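Local coordinates for spore coat polysaccharide biosynthesis protein spsE (Bacillus subtilis, PDB 1VLI), which probably catalyses a sialic acid synthase-type (N-acylneuraminate-9-phosphate synthase) condensation in the making of the spore coat polysaccharide, at residues A[32-37]-A[244-249]. Residues are numbered along the deposited sequence; the frame is centred on the assembly and turned at random.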
# COMPACT_ATOMS: atom_id res chain seq x y z
N ILE A 32 3.48 -0.67 -12.35
CA ILE A 32 2.55 -1.59 -11.69
C ILE A 32 1.14 -1.32 -12.21
O ILE A 32 0.57 -0.25 -11.95
CB ILE A 32 2.60 -1.39 -10.22
CG1 ILE A 32 4.04 -1.50 -9.70
CG2 ILE A 32 1.72 -2.35 -9.45
CD1 ILE A 32 4.20 -0.93 -8.25
N ALA A 33 0.58 -2.28 -12.95
CA ALA A 33 -0.83 -2.18 -13.31
C ALA A 33 -1.68 -2.76 -12.19
O ALA A 33 -1.51 -3.92 -11.83
CB ALA A 33 -1.09 -2.86 -14.61
N GLU A 34 -2.59 -1.95 -11.65
CA GLU A 34 -3.35 -2.30 -10.46
C GLU A 34 -4.77 -2.75 -10.87
O GLU A 34 -5.63 -1.94 -11.25
CB GLU A 34 -3.25 -1.12 -9.44
CG GLU A 34 -4.44 -0.78 -8.55
CD GLU A 34 -4.57 -1.66 -7.32
OE1 GLU A 34 -4.43 -2.90 -7.43
OE2 GLU A 34 -4.85 -1.09 -6.25
N ALA A 35 -4.96 -4.08 -10.86
CA ALA A 35 -6.20 -4.74 -11.27
C ALA A 35 -7.27 -4.72 -10.18
O ALA A 35 -8.47 -4.72 -10.50
CB ALA A 35 -5.91 -6.19 -11.73
N GLY A 36 -6.84 -4.69 -8.92
CA GLY A 36 -7.75 -4.56 -7.79
C GLY A 36 -8.69 -5.75 -7.67
O GLY A 36 -8.25 -6.88 -7.42
N ILE A 37 -9.99 -5.49 -7.83
CA ILE A 37 -11.03 -6.52 -7.88
C ILE A 37 -11.78 -6.52 -9.21
O ILE A 37 -12.81 -7.17 -9.34
CB ILE A 37 -12.02 -6.42 -6.68
CG1 ILE A 37 -12.83 -5.12 -6.71
CG2 ILE A 37 -11.31 -6.62 -5.36
CD1 ILE A 37 -14.03 -5.15 -5.70
N LEU A 244 8.88 4.29 -9.75
CA LEU A 244 7.75 3.40 -9.92
C LEU A 244 6.49 4.23 -10.07
O LEU A 244 6.39 5.36 -9.51
CB LEU A 244 7.56 2.47 -8.73
CG LEU A 244 8.69 1.86 -7.90
CD1 LEU A 244 9.30 2.95 -7.00
CD2 LEU A 244 8.03 0.84 -7.05
N ILE A 245 5.56 3.67 -10.85
CA ILE A 245 4.24 4.27 -11.10
C ILE A 245 3.24 3.17 -10.92
O ILE A 245 3.41 2.07 -11.47
CB ILE A 245 4.11 4.82 -12.55
CG1 ILE A 245 5.14 5.91 -12.87
CG2 ILE A 245 2.69 5.34 -12.86
CD1 ILE A 245 5.04 7.24 -11.93
N GLU A 246 2.18 3.45 -10.17
CA GLU A 246 1.06 2.53 -10.02
C GLU A 246 -0.19 3.24 -10.58
O GLU A 246 -0.45 4.42 -10.26
CB GLU A 246 0.89 2.20 -8.55
CG GLU A 246 0.02 1.01 -8.22
CD GLU A 246 -0.17 0.83 -6.71
OE1 GLU A 246 0.53 1.52 -5.91
OE2 GLU A 246 -1.02 0.01 -6.31
N LYS A 247 -0.93 2.54 -11.46
CA LYS A 247 -2.20 3.04 -11.99
C LYS A 247 -3.22 1.90 -12.06
O LYS A 247 -2.85 0.77 -12.42
CB LYS A 247 -1.99 3.61 -13.40
CG LYS A 247 -3.13 4.48 -13.96
CD LYS A 247 -2.95 5.95 -13.64
CE LYS A 247 -3.75 6.82 -14.62
NZ LYS A 247 -3.71 8.26 -14.20
N HIS A 248 -4.48 2.20 -11.70
CA HIS A 248 -5.58 1.23 -11.85
C HIS A 248 -5.90 1.05 -13.33
O HIS A 248 -5.85 2.01 -14.13
CB HIS A 248 -6.85 1.68 -11.15
CG HIS A 248 -6.72 1.78 -9.66
ND1 HIS A 248 -7.45 0.99 -8.81
CD2 HIS A 248 -5.94 2.57 -8.88
CE1 HIS A 248 -7.14 1.29 -7.56
NE2 HIS A 248 -6.22 2.25 -7.57
N PHE A 249 -6.22 -0.20 -13.69
CA PHE A 249 -6.74 -0.49 -15.01
C PHE A 249 -7.89 -1.50 -14.94
O PHE A 249 -8.04 -2.23 -13.96
CB PHE A 249 -5.64 -0.98 -15.95
CG PHE A 249 -5.30 -2.44 -15.81
CD1 PHE A 249 -4.61 -2.90 -14.69
CD2 PHE A 249 -5.65 -3.35 -16.81
CE1 PHE A 249 -4.27 -4.23 -14.56
CE2 PHE A 249 -5.31 -4.71 -16.70
CZ PHE A 249 -4.63 -5.16 -15.58
O HOH W 1 -8.35 -1.48 -9.96
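Glu34 bends at its second torsion (chi2 81°), and His248 holds CG anti to its carbonyl carbon (chi1 -65°); together these lay the Glu34 CG methylene over the imidazole. The two residues are paired across the first and last strands of the TIM barrel, 30-36 and 244-248, their side chains side by side; the parallel pairing of these strands closes the barrel. The CH-pi contact is well centred, with Glu34 CG 3.4 Å from the ring centroid of His248 and almost on the ring normal. On its NE2 side His248 meets the zinc ion, which His226, just past the end of strand 220-225, also binds. His248 ND1 donates to a water 2.9 Å away, and that water in turn donates to Glu34 O. Ring rotation is thus fixed by metal, water and methylene. An alanine at His248 would probably leave the zinc without one of its two protein ligands and Glu34 CG without the ring beneath it.

Four backbone bonds join the strands. Ile32 N to Ile245 O is nearly straight, at 2.9 Å, while Phe249 N reaches Glu34 O from above the carbonyl plane. That carbonyl oxygen therefore serves both Phe249 N and the water. Glu246 points to the same barrel-interior face as Ile32, Glu34 and His248. Glu246 OE2 lies 4.0 Å from Glu34 OE2. Lys62 forms a salt bridge with Glu246 and a weak, long pair with Glu34, and would probably ease the repulsion; Ser224 binds Glu246 OE1. On the outer face, with Ala33, Lys247 makes a salt bridge through NZ to Asp225. Beyond the strand, the Phe249 ring packs against helices 43-56 and 266-285. Phe249 CE1 lies 3.5 Å from Ala33 CB and 3.8 Å from Ala35 CB.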